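Local structure of 2'-deoxycytidine 5'-triphosphate deaminase (Agrobacterium tumefaciens, 2R9Q) at residues B[44-54]-B[90-98]; B[118-128]-B[143-153]. The protein probably catalyses the hydrolytic deamination of dCTP to dUTP, releasing ammonia. All blocks are in the same frame, centred on the assembly; numbering follows the deposited sequence.

Contact 1: B[44-54]-B[90-98]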
loop_
_atom_site.group_PDB
_atom_site.type_symbol
_atom_site.label_atom_id
_atom_site.label_comp_id
_atom_site.label_asym_id
_atom_site.label_seq_id
_atom_site.Cartn_x
_atom_site.Cartn_y
_atom_site.Cartn_z
ATOM N N ASP B 44 13.958 -23.315 21.940
ATOM C CA ASP B 44 14.382 -22.377 20.887
ATOM C C ASP B 44 15.185 -23.051 19.780
ATOM O O ASP B 44 16.013 -23.933 20.029
ATOM C CB ASP B 44 15.190 -21.216 21.458
ATOM C CG ASP B 44 14.319 -20.215 22.192
ATOM O OD1 ASP B 44 13.110 -20.511 22.383
ATOM O OD2 ASP B 44 14.848 -19.138 22.562
ATOM N N LEU B 45 14.880 -22.621 18.561
ATOM C CA LEU B 45 15.524 -23.076 17.353
ATOM C C LEU B 45 16.405 -21.960 16.816
ATOM O O LEU B 45 16.033 -20.799 16.851
ATOM C CB LEU B 45 14.482 -23.480 16.301
ATOM C CG LEU B 45 13.505 -24.599 16.633
ATOM C CD1 LEU B 45 12.338 -24.543 15.619
ATOM C CD2 LEU B 45 14.219 -25.954 16.656
ATOM N N ARG B 46 17.571 -22.331 16.318
ATOM C CA ARG B 46 18.557 -21.397 15.849
ATOM C C ARG B 46 18.729 -21.516 14.353
ATOM O O ARG B 46 18.752 -22.604 13.815
ATOM C CB ARG B 46 19.921 -21.666 16.504
ATOM C CG ARG B 46 19.990 -21.543 18.008
ATOM C CD ARG B 46 21.348 -21.942 18.534
ATOM N NE ARG B 46 21.584 -23.394 18.505
ATOM C CZ ARG B 46 22.668 -23.982 19.020
ATOM N NH1 ARG B 46 22.817 -25.293 18.940
ATOM N NH2 ARG B 46 23.599 -23.270 19.626
ATOM N N LEU B 47 18.899 -20.369 13.715
ATOM C CA LEU B 47 19.276 -20.278 12.308
ATOM C C LEU B 47 20.670 -20.825 12.036
ATOM O O LEU B 47 21.631 -20.625 12.823
ATOM C CB LEU B 47 19.226 -18.820 11.796
ATOM C CG LEU B 47 17.986 -17.956 12.067
ATOM C CD1 LEU B 47 18.104 -16.614 11.338
ATOM C CD2 LEU B 47 16.708 -18.698 11.725
ATOM N N GLY B 48 20.747 -21.527 10.915
ATOM C CA GLY B 48 22.001 -21.947 10.315
ATOM C C GLY B 48 22.723 -20.785 9.620
ATOM O O GLY B 48 22.405 -19.622 9.844
ATOM N N SER B 49 23.708 -21.136 8.797
ATOM C CA SER B 49 24.601 -20.181 8.118
ATOM C C SER B 49 24.134 -19.620 6.752
ATOM O O SER B 49 24.752 -18.710 6.237
ATOM C CB SER B 49 25.962 -20.849 7.916
ATOM O OG SER B 49 26.493 -21.319 9.145
ATOM N N LYS B 50 23.073 -20.179 6.171
ATOM C CA LYS B 50 22.590 -19.785 4.853
ATOM C C LYS B 50 21.087 -19.455 4.939
ATOM O O LYS B 50 20.303 -20.206 5.556
ATOM C CB LYS B 50 22.696 -20.930 3.836
ATOM C CG LYS B 50 24.037 -21.500 3.350
ATOM C CD LYS B 50 23.642 -22.452 2.100
ATOM C CE LYS B 50 24.822 -23.197 1.269
ATOM N NZ LYS B 50 24.419 -23.606 -0.223
ATOM N N ALA B 51 20.688 -18.365 4.303
ATOM C CA ALA B 51 19.291 -18.080 4.017
ATOM C C ALA B 51 19.046 -18.105 2.502
ATOM O O ALA B 51 19.895 -17.718 1.696
ATOM C CB ALA B 51 18.866 -16.737 4.610
ATOM N N TYR B 52 17.877 -18.598 2.125
ATOM C CA TYR B 52 17.482 -18.645 0.748
ATOM C C TYR B 52 16.319 -17.712 0.517
ATOM O O TYR B 52 15.267 -17.841 1.128
ATOM C CB TYR B 52 17.105 -20.054 0.342
ATOM C CG TYR B 52 18.209 -21.059 0.447
ATOM C CD1 TYR B 52 19.266 -21.061 -0.457
ATOM C CD2 TYR B 52 18.205 -22.011 1.465
ATOM C CE1 TYR B 52 20.270 -22.019 -0.370
ATOM C CE2 TYR B 52 19.189 -22.951 1.560
ATOM C CZ TYR B 52 20.226 -22.965 0.638
ATOM O OH TYR B 52 21.226 -23.919 0.775
ATOM N N ARG B 53 16.554 -16.738 -0.344
ATOM C CA ARG B 53 15.557 -15.797 -0.709
ATOM C C ARG B 53 14.689 -16.433 -1.798
ATOM O O ARG B 53 15.186 -16.977 -2.765
ATOM C CB ARG B 53 16.164 -14.481 -1.139
ATOM C CG ARG B 53 15.103 -13.407 -1.275
ATOM C CD ARG B 53 15.171 -12.762 -2.558
ATOM N NE ARG B 53 14.285 -11.600 -2.639
ATOM C CZ ARG B 53 13.256 -11.493 -3.469
ATOM N NH1 ARG B 53 12.912 -12.482 -4.278
ATOM N NH2 ARG B 53 12.558 -10.392 -3.481
ATOM N N VAL B 54 13.388 -16.453 -1.544
ATOM C CA VAL B 54 12.436 -17.119 -2.428
ATOM C C VAL B 54 11.382 -16.125 -2.917
ATOM O O VAL B 54 11.175 -15.065 -2.352
ATOM C CB VAL B 54 11.832 -18.465 -1.811
ATOM C CG1 VAL B 54 12.962 -19.477 -1.543
ATOM C CG2 VAL B 54 10.951 -18.233 -0.561
ATOM N N CYS B 90 9.395 -9.720 1.960
ATOM C CA CYS B 90 10.306 -10.661 1.289
ATOM C C CYS B 90 10.299 -11.946 2.047
ATOM O O CYS B 90 10.121 -11.917 3.244
ATOM C CB CYS B 90 11.734 -10.108 1.196
ATOM S SG CYS B 90 11.864 -8.686 0.139
ATOM N N VAL B 91 10.491 -13.054 1.324
ATOM C CA VAL B 91 10.363 -14.391 1.878
ATOM C C VAL B 91 11.724 -15.079 1.806
ATOM O O VAL B 91 12.412 -15.058 0.785
ATOM C CB VAL B 91 9.215 -15.212 1.180
ATOM C CG1 VAL B 91 8.931 -16.510 1.895
ATOM C CG2 VAL B 91 7.946 -14.380 1.059
ATOM N N TYR B 92 12.124 -15.629 2.937
ATOM C CA TYR B 92 13.396 -16.325 3.091
ATOM C C TYR B 92 13.175 -17.681 3.715
ATOM O O TYR B 92 12.372 -17.816 4.621
ATOM C CB TYR B 92 14.374 -15.509 3.968
ATOM C CG TYR B 92 14.586 -14.077 3.530
ATOM C CD1 TYR B 92 15.573 -13.743 2.617
ATOM C CD2 TYR B 92 13.795 -13.066 4.031
ATOM C CE1 TYR B 92 15.766 -12.442 2.219
ATOM C CE2 TYR B 92 13.968 -11.759 3.647
ATOM C CZ TYR B 92 14.956 -11.440 2.742
ATOM O OH TYR B 92 15.111 -10.123 2.385
ATOM N N ILE B 93 13.849 -18.698 3.201
ATOM C CA ILE B 93 13.893 -20.022 3.845
ATOM C C ILE B 93 15.287 -20.217 4.438
ATOM O O ILE B 93 16.294 -19.919 3.798
ATOM C CB ILE B 93 13.541 -21.208 2.888
ATOM C CG1 ILE B 93 12.342 -20.875 1.984
ATOM C CG2 ILE B 93 13.262 -22.489 3.671
ATOM C CD1 ILE B 93 11.083 -20.706 2.673
ATOM N N VAL B 94 15.313 -20.675 5.692
ATOM C CA VAL B 94 16.535 -20.829 6.475
ATOM C C VAL B 94 16.603 -22.222 7.108
ATOM O O VAL B 94 15.775 -22.551 7.969
ATOM C CB VAL B 94 16.664 -19.728 7.536
ATOM C CG1 VAL B 94 17.941 -19.894 8.310
ATOM C CG2 VAL B 94 16.608 -18.383 6.871
ATOM N N PRO B 95 17.570 -23.059 6.661
ATOM C CA PRO B 95 17.867 -24.279 7.423
ATOM C C PRO B 95 18.262 -23.965 8.844
ATOM O O PRO B 95 19.056 -23.061 9.103
ATOM C CB PRO B 95 19.015 -24.949 6.637
ATOM C CG PRO B 95 18.862 -24.433 5.231
ATOM C CD PRO B 95 18.366 -22.995 5.424
ATOM N N LEU B 96 17.662 -24.711 9.757
ATOM C CA LEU B 96 17.876 -24.518 11.150
ATOM C C LEU B 96 19.028 -25.420 11.573
ATOM O O LEU B 96 19.276 -26.446 10.952
ATOM C CB LEU B 96 16.573 -24.788 11.916
ATOM C CG LEU B 96 15.366 -23.852 11.697
ATOM C CD1 LEU B 96 14.101 -24.443 12.363
ATOM C CD2 LEU B 96 15.624 -22.430 12.171
ATOM N N MET B 97 19.765 -25.005 12.602
ATOM C CA MET B 97 20.831 -25.836 13.189
ATOM C C MET B 97 20.292 -27.178 13.819
ATOM O O MET B 97 20.929 -28.223 13.758
ATOM C CB MET B 97 21.607 -25.009 14.211
ATOM C CG MET B 97 22.434 -23.854 13.642
ATOM S SD MET B 97 23.270 -22.827 14.901
ATOM C CE MET B 97 24.305 -24.034 15.700
ATOM N N GLU B 98 19.095 -27.145 14.385
ATOM C CA GLU B 98 18.518 -28.326 15.026
ATOM C C GLU B 98 17.878 -29.286 14.041
ATOM O O GLU B 98 17.243 -28.871 13.078
ATOM C CB GLU B 98 17.503 -27.927 16.086
ATOM C CG GLU B 98 18.131 -27.275 17.310
ATOM C CD GLU B 98 18.723 -25.906 17.014
ATOM O OE1 GLU B 98 18.058 -25.095 16.307
ATOM O OE2 GLU B 98 19.849 -25.653 17.479
HETATM O O HOH W 1 20.912 -22.378 7.107
HETATM O O HOH W 2 10.660 -12.619 -1.690
#
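R46 and E98 meet through both oxygens of the carboxylate. E98 OE1 takes the backbone N-H of R46 almost straight on (N to OE1 2.8 Å, 175°), while OE2 lies in the guanidinium plane and forms a salt bridge with R46 NE at 3.0 Å. A bend at chi2 of E98 (68°) turns the carboxylate toward R46. S29 OG bonds both R46 NH1 and E98 OE2, so the buried charges have a further polar partner. The terminal methyl CE of M97 lies over one face of the guanidinium, 3.7 Å above its centre.

Backbone pairing, within the dUTPase-like beta fold of the N-terminal domain, begins with an isolated bridge at L47 and L96. M97 N bonds R46 O, and G48, bare of side chain, brings its N within 2.9 Å of P95 O. After a register shift of two, Y52 with I93 and R53 with Y92 pair antiparallel. In between, where P95 has no N-H to offer, water 1 donates to both K50 O and P95 O.

The branches of V94 divide the apolar work: CG1 meets L47 CD2 at 3.8 Å and CG2 meets A51 CB at 3.6 Å. R53 lays its CG 3.7 Å from Y92 CE1 before its guanidinium pairs with E87 of the second subunit.

Contact 2: B[118-128]-B[143-153]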
loop_
_atom_site.group_PDB
_atom_site.type_symbol
_atom_site.label_atom_id
_atom_site.label_comp_id
_atom_site.label_asym_id
_atom_site.label_seq_id
_atom_site.Cartn_x
_atom_site.Cartn_y
_atom_site.Cartn_z
ATOM N N ARG B 118 6.393 -9.439 18.591
ATOM C CA ARG B 118 6.461 -8.007 18.863
ATOM C C ARG B 118 7.135 -7.232 17.731
ATOM O O ARG B 118 6.994 -6.009 17.659
ATOM C CB ARG B 118 7.217 -7.689 20.147
ATOM C CG ARG B 118 6.868 -8.448 21.388
ATOM C CD ARG B 118 5.511 -8.171 21.980
ATOM N NE ARG B 118 5.204 -9.244 22.937
ATOM C CZ ARG B 118 5.455 -9.223 24.237
ATOM N NH1 ARG B 118 5.949 -8.151 24.828
ATOM N NH2 ARG B 118 5.175 -10.289 24.958
ATOM N N LEU B 119 7.874 -7.930 16.867
ATOM C CA LEU B 119 8.521 -7.320 15.744
ATOM C C LEU B 119 7.787 -7.631 14.462
ATOM O O LEU B 119 8.311 -7.353 13.388
ATOM C CB LEU B 119 9.951 -7.803 15.616
ATOM C CG LEU B 119 11.104 -7.133 16.361
ATOM C CD1 LEU B 119 10.696 -6.567 17.687
ATOM C CD2 LEU B 119 12.247 -8.141 16.518
ATOM N N ASP B 120 6.610 -8.236 14.581
ATOM C CA ASP B 120 5.725 -8.526 13.448
ATOM C C ASP B 120 6.427 -9.341 12.355
ATOM O O ASP B 120 6.306 -9.022 11.178
ATOM C CB ASP B 120 5.179 -7.191 12.895
ATOM C CG ASP B 120 3.898 -7.324 12.072
ATOM O OD1 ASP B 120 3.029 -8.212 12.293
ATOM O OD2 ASP B 120 3.752 -6.461 11.200
ATOM N N ILE B 121 7.172 -10.372 12.757
ATOM C CA ILE B 121 7.898 -11.234 11.812
ATOM C C ILE B 121 7.083 -12.499 11.606
ATOM O O ILE B 121 6.855 -13.231 12.538
ATOM C CB ILE B 121 9.332 -11.612 12.249
ATOM C CG1 ILE B 121 10.138 -10.355 12.626
ATOM C CG2 ILE B 121 10.018 -12.438 11.138
ATOM C CD1 ILE B 121 11.420 -10.585 13.533
ATOM N N PHE B 122 6.603 -12.689 10.383
ATOM C CA PHE B 122 5.935 -13.915 9.970
ATOM C C PHE B 122 6.959 -15.024 9.857
ATOM O O PHE B 122 7.992 -14.858 9.228
ATOM C CB PHE B 122 5.196 -13.652 8.661
ATOM C CG PHE B 122 4.696 -14.853 7.960
ATOM C CD1 PHE B 122 3.325 -15.148 7.963
ATOM C CD2 PHE B 122 5.555 -15.661 7.248
ATOM C CE1 PHE B 122 2.850 -16.231 7.311
ATOM C CE2 PHE B 122 5.072 -16.766 6.557
ATOM C CZ PHE B 122 3.704 -17.048 6.601
ATOM N N THR B 123 6.663 -16.152 10.491
ATOM C CA THR B 123 7.495 -17.350 10.457
ATOM C C THR B 123 6.646 -18.634 10.365
ATOM O O THR B 123 5.518 -18.676 10.834
ATOM C CB THR B 123 8.496 -17.451 11.690
ATOM O OG1 THR B 123 7.778 -17.627 12.909
ATOM C CG2 THR B 123 9.380 -16.217 11.800
ATOM N N ARG B 124 7.219 -19.650 9.731
ATOM C CA ARG B 124 6.666 -20.993 9.612
ATOM C C ARG B 124 7.815 -22.000 9.670
ATOM O O ARG B 124 8.755 -21.917 8.897
ATOM C CB ARG B 124 5.974 -21.187 8.258
ATOM C CG ARG B 124 4.808 -20.302 8.002
ATOM C CD ARG B 124 3.640 -20.701 8.815
ATOM N NE ARG B 124 2.435 -19.989 8.393
ATOM C CZ ARG B 124 1.991 -18.872 8.954
ATOM N NH1 ARG B 124 2.647 -18.289 9.956
ATOM N NH2 ARG B 124 0.886 -18.320 8.498
ATOM N N VAL B 125 7.737 -22.951 10.591
ATOM C CA VAL B 125 8.589 -24.136 10.542
ATOM C C VAL B 125 8.090 -25.172 9.516
ATOM O O VAL B 125 6.901 -25.512 9.464
ATOM C CB VAL B 125 8.775 -24.764 11.905
ATOM C CG1 VAL B 125 9.694 -25.960 11.816
ATOM C CG2 VAL B 125 9.354 -23.752 12.846
ATOM N N MET B 126 8.999 -25.628 8.661
ATOM C CA MET B 126 8.679 -26.727 7.755
ATOM C C MET B 126 9.578 -27.961 7.935
ATOM O O MET B 126 10.739 -27.871 8.337
ATOM C CB MET B 126 8.561 -26.282 6.280
ATOM C CG MET B 126 9.632 -25.374 5.762
ATOM S SD MET B 126 9.335 -24.739 4.093
ATOM C CE MET B 126 9.430 -26.183 3.088
ATOM N N THR B 127 8.941 -29.114 7.713
ATOM C CA THR B 127 9.553 -30.422 7.702
ATOM C C THR B 127 9.569 -30.976 6.271
ATOM O O THR B 127 8.811 -30.539 5.408
ATOM C CB THR B 127 8.825 -31.465 8.632
ATOM O OG1 THR B 127 7.437 -31.581 8.292
ATOM C CG2 THR B 127 8.965 -31.163 10.039
ATOM N N ASP B 128 10.462 -31.932 6.034
ATOM C CA ASP B 128 10.397 -32.791 4.843
ATOM C C ASP B 128 9.020 -33.466 4.803
ATOM O O ASP B 128 8.477 -33.848 5.846
ATOM C CB ASP B 128 11.482 -33.872 4.877
ATOM C CG ASP B 128 12.899 -33.351 4.548
ATOM O OD1 ASP B 128 13.121 -32.150 4.248
ATOM O OD2 ASP B 128 13.815 -34.199 4.584
ATOM N N PRO B 143 15.567 -32.835 8.893
ATOM C CA PRO B 143 15.947 -31.459 9.124
ATOM C C PRO B 143 14.742 -30.573 9.389
ATOM O O PRO B 143 13.610 -30.982 9.167
ATOM C CB PRO B 143 16.621 -31.076 7.815
ATOM C CG PRO B 143 15.888 -31.839 6.831
ATOM C CD PRO B 143 15.529 -33.139 7.455
ATOM N N LEU B 144 15.019 -29.366 9.892
ATOM C CA LEU B 144 14.006 -28.339 10.099
ATOM C C LEU B 144 14.405 -27.055 9.357
ATOM O O LEU B 144 15.594 -26.738 9.203
ATOM C CB LEU B 144 13.796 -28.063 11.597
ATOM C CG LEU B 144 13.288 -29.165 12.539
ATOM C CD1 LEU B 144 13.462 -28.743 14.029
ATOM C CD2 LEU B 144 11.836 -29.588 12.261
ATOM N N TYR B 145 13.382 -26.341 8.888
ATOM C CA TYR B 145 13.548 -25.105 8.146
ATOM C C TYR B 145 12.636 -24.057 8.731
ATOM O O TYR B 145 11.535 -24.387 9.202
ATOM C CB TYR B 145 13.245 -25.328 6.667
ATOM C CG TYR B 145 14.165 -26.326 6.015
ATOM C CD1 TYR B 145 15.291 -25.912 5.303
ATOM C CD2 TYR B 145 13.932 -27.695 6.125
ATOM C CE1 TYR B 145 16.148 -26.827 4.721
ATOM C CE2 TYR B 145 14.797 -28.608 5.558
ATOM C CZ TYR B 145 15.903 -28.168 4.857
ATOM O OH TYR B 145 16.757 -29.069 4.265
ATOM N N LEU B 146 13.121 -22.812 8.775
ATOM C CA LEU B 146 12.266 -21.654 9.112
ATOM C C LEU B 146 12.053 -20.744 7.898
ATOM O O LEU B 146 12.984 -20.237 7.299
ATOM C CB LEU B 146 12.774 -20.860 10.317
ATOM C CG LEU B 146 11.800 -19.920 11.040
ATOM C CD1 LEU B 146 10.654 -20.678 11.666
ATOM C CD2 LEU B 146 12.480 -19.031 12.086
ATOM N N GLU B 147 10.798 -20.601 7.518
ATOM C CA GLU B 147 10.371 -19.548 6.621
ATOM C C GLU B 147 10.210 -18.226 7.387
ATOM O O GLU B 147 9.551 -18.187 8.423
ATOM C CB GLU B 147 9.072 -19.947 6.001
ATOM C CG GLU B 147 8.667 -19.194 4.785
ATOM C CD GLU B 147 7.495 -19.907 4.069
ATOM O OE1 GLU B 147 6.317 -19.647 4.443
ATOM O OE2 GLU B 147 7.767 -20.737 3.146
ATOM N N ILE B 148 10.834 -17.163 6.879
ATOM C CA ILE B 148 10.818 -15.859 7.518
ATOM C C ILE B 148 10.396 -14.805 6.530
ATOM O O ILE B 148 11.020 -14.614 5.488
ATOM C CB ILE B 148 12.207 -15.409 8.141
ATOM C CG1 ILE B 148 12.844 -16.461 9.032
ATOM C CG2 ILE B 148 12.063 -14.081 8.947
ATOM C CD1 ILE B 148 14.325 -16.217 9.366
ATOM N N SER B 149 9.350 -14.088 6.902
ATOM C CA SER B 149 8.963 -12.855 6.225
ATOM C C SER B 149 8.673 -11.721 7.210
ATOM O O SER B 149 7.642 -11.730 7.892
ATOM C CB SER B 149 7.747 -13.076 5.326
ATOM O OG SER B 149 7.623 -11.974 4.471
ATOM N N PRO B 150 9.576 -10.742 7.293
ATOM C CA PRO B 150 9.308 -9.540 8.110
ATOM C C PRO B 150 8.140 -8.738 7.544
ATOM O O PRO B 150 8.057 -8.570 6.366
ATOM C CB PRO B 150 10.615 -8.748 7.998
ATOM C CG PRO B 150 11.621 -9.751 7.533
ATOM C CD PRO B 150 10.897 -10.652 6.656
ATOM N N ARG B 151 7.249 -8.255 8.381
ATOM C CA ARG B 151 6.097 -7.558 7.888
ATOM C C ARG B 151 6.191 -6.044 8.105
ATOM O O ARG B 151 5.846 -5.288 7.234
ATOM C CB ARG B 151 4.862 -8.140 8.552
ATOM C CG ARG B 151 3.899 -8.853 7.699
ATOM C CD ARG B 151 4.186 -10.315 7.422
ATOM N NE ARG B 151 4.910 -10.629 6.179
ATOM C CZ ARG B 151 4.884 -9.991 4.991
ATOM N NH1 ARG B 151 4.122 -8.924 4.737
ATOM N NH2 ARG B 151 5.641 -10.467 4.002
ATOM N N THR B 152 6.612 -5.598 9.288
ATOM C CA THR B 152 6.661 -4.161 9.580
ATOM C C THR B 152 8.052 -3.608 9.658
ATOM O O THR B 152 8.296 -2.563 9.129
ATOM C CB THR B 152 5.938 -3.809 10.881
ATOM O OG1 THR B 152 4.597 -4.286 10.805
ATOM C CG2 THR B 152 5.941 -2.269 11.150
ATOM N N PHE B 153 8.937 -4.288 10.386
ATOM C CA PHE B 153 10.302 -3.843 10.562
ATOM C C PHE B 153 11.249 -4.703 9.772
ATOM O O PHE B 153 11.186 -5.949 9.840
ATOM C CB PHE B 153 10.770 -3.876 12.051
ATOM C CG PHE B 153 9.793 -3.287 13.030
ATOM C CD1 PHE B 153 9.549 -1.954 13.059
ATOM C CD2 PHE B 153 9.169 -4.078 13.961
ATOM C CE1 PHE B 153 8.663 -1.439 13.933
ATOM C CE2 PHE B 153 8.280 -3.558 14.825
ATOM C CZ PHE B 153 8.033 -2.237 14.802
HETATM O O HOH W 3 8.767 -7.108 10.801
HETATM O O HOH W 4 15.272 -31.209 3.127
#
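E147 and R124 form a hydrogen-bonded pair of the neighbouring antiparallel strands 121-127 and 143-150, within the dUTPase-like fold of the N-terminal domain. The side chain of E147 begins beside its partner strand: CB sits 3.5 Å from R124 O and also brushes R124 CB. From there CG stands anti to the backbone N (chi1 -163°), and the chain runs on extended through CD, which carries the carboxylate out along the neighbouring side chains. OE1 arrives at the edge of the F122 ring, in its plane and 3.8 Å from CE2, with ring and carboxylate only 14° from coplanar; this is the rim where the ring's C-H groups are slightly positive. The same oxygen lies near R124 CG and is hydrogen-bonded by S57 OG, so a long acidic side chain suits a position that reaches past an aromatic edge to a hydroxyl. OE2 packs against I93 CD1 of strand 91-101.

The other face of the pair is largely apolar. I121 CG2 and I148 CG2 are pressed together at 3.4 Å, and V125 CG2 touches L146 CD1 at 3.5 Å; the beta-branched V125 and I148 and the longer L146 pack against strand 162-170. P150 faces I121 in a non-hydrogen-bonded pair, where its missing N-H costs this pairing nothing.

Toward the far end M126 CG rests 3.7 Å from Y145 CB, and D128, whose OD1 also accepts from V66 N, bends toward the P143 ring. Water 4 joins that OD1 (2.6 Å) to Y145 OH (2.8 Å).

Overall arrangement
Both contacts are largely buried, their centres about 9 Å apart, and they share one sheet, in which 50-54, 91-101, 143-150 and 121-127 follow in that order. Residues 44-46 of contact 1 belong to a second sheet, with 162-170, so contact 1 joins the two. V94 O and L146 N probably share a hydrogen bond across the seam, as do C90 O and S149 OG. Contact 2 lies nearer the centre of the chain and pairs its strands without interruption. Contact 1 lies further out, includes the exposed K50, changes register midway and has a salt bridge, R46 to E98, which contact 2 lacks across its segments. R53 pairs with the second subunit, whereas R124 bonds a backbone oxygen of the third.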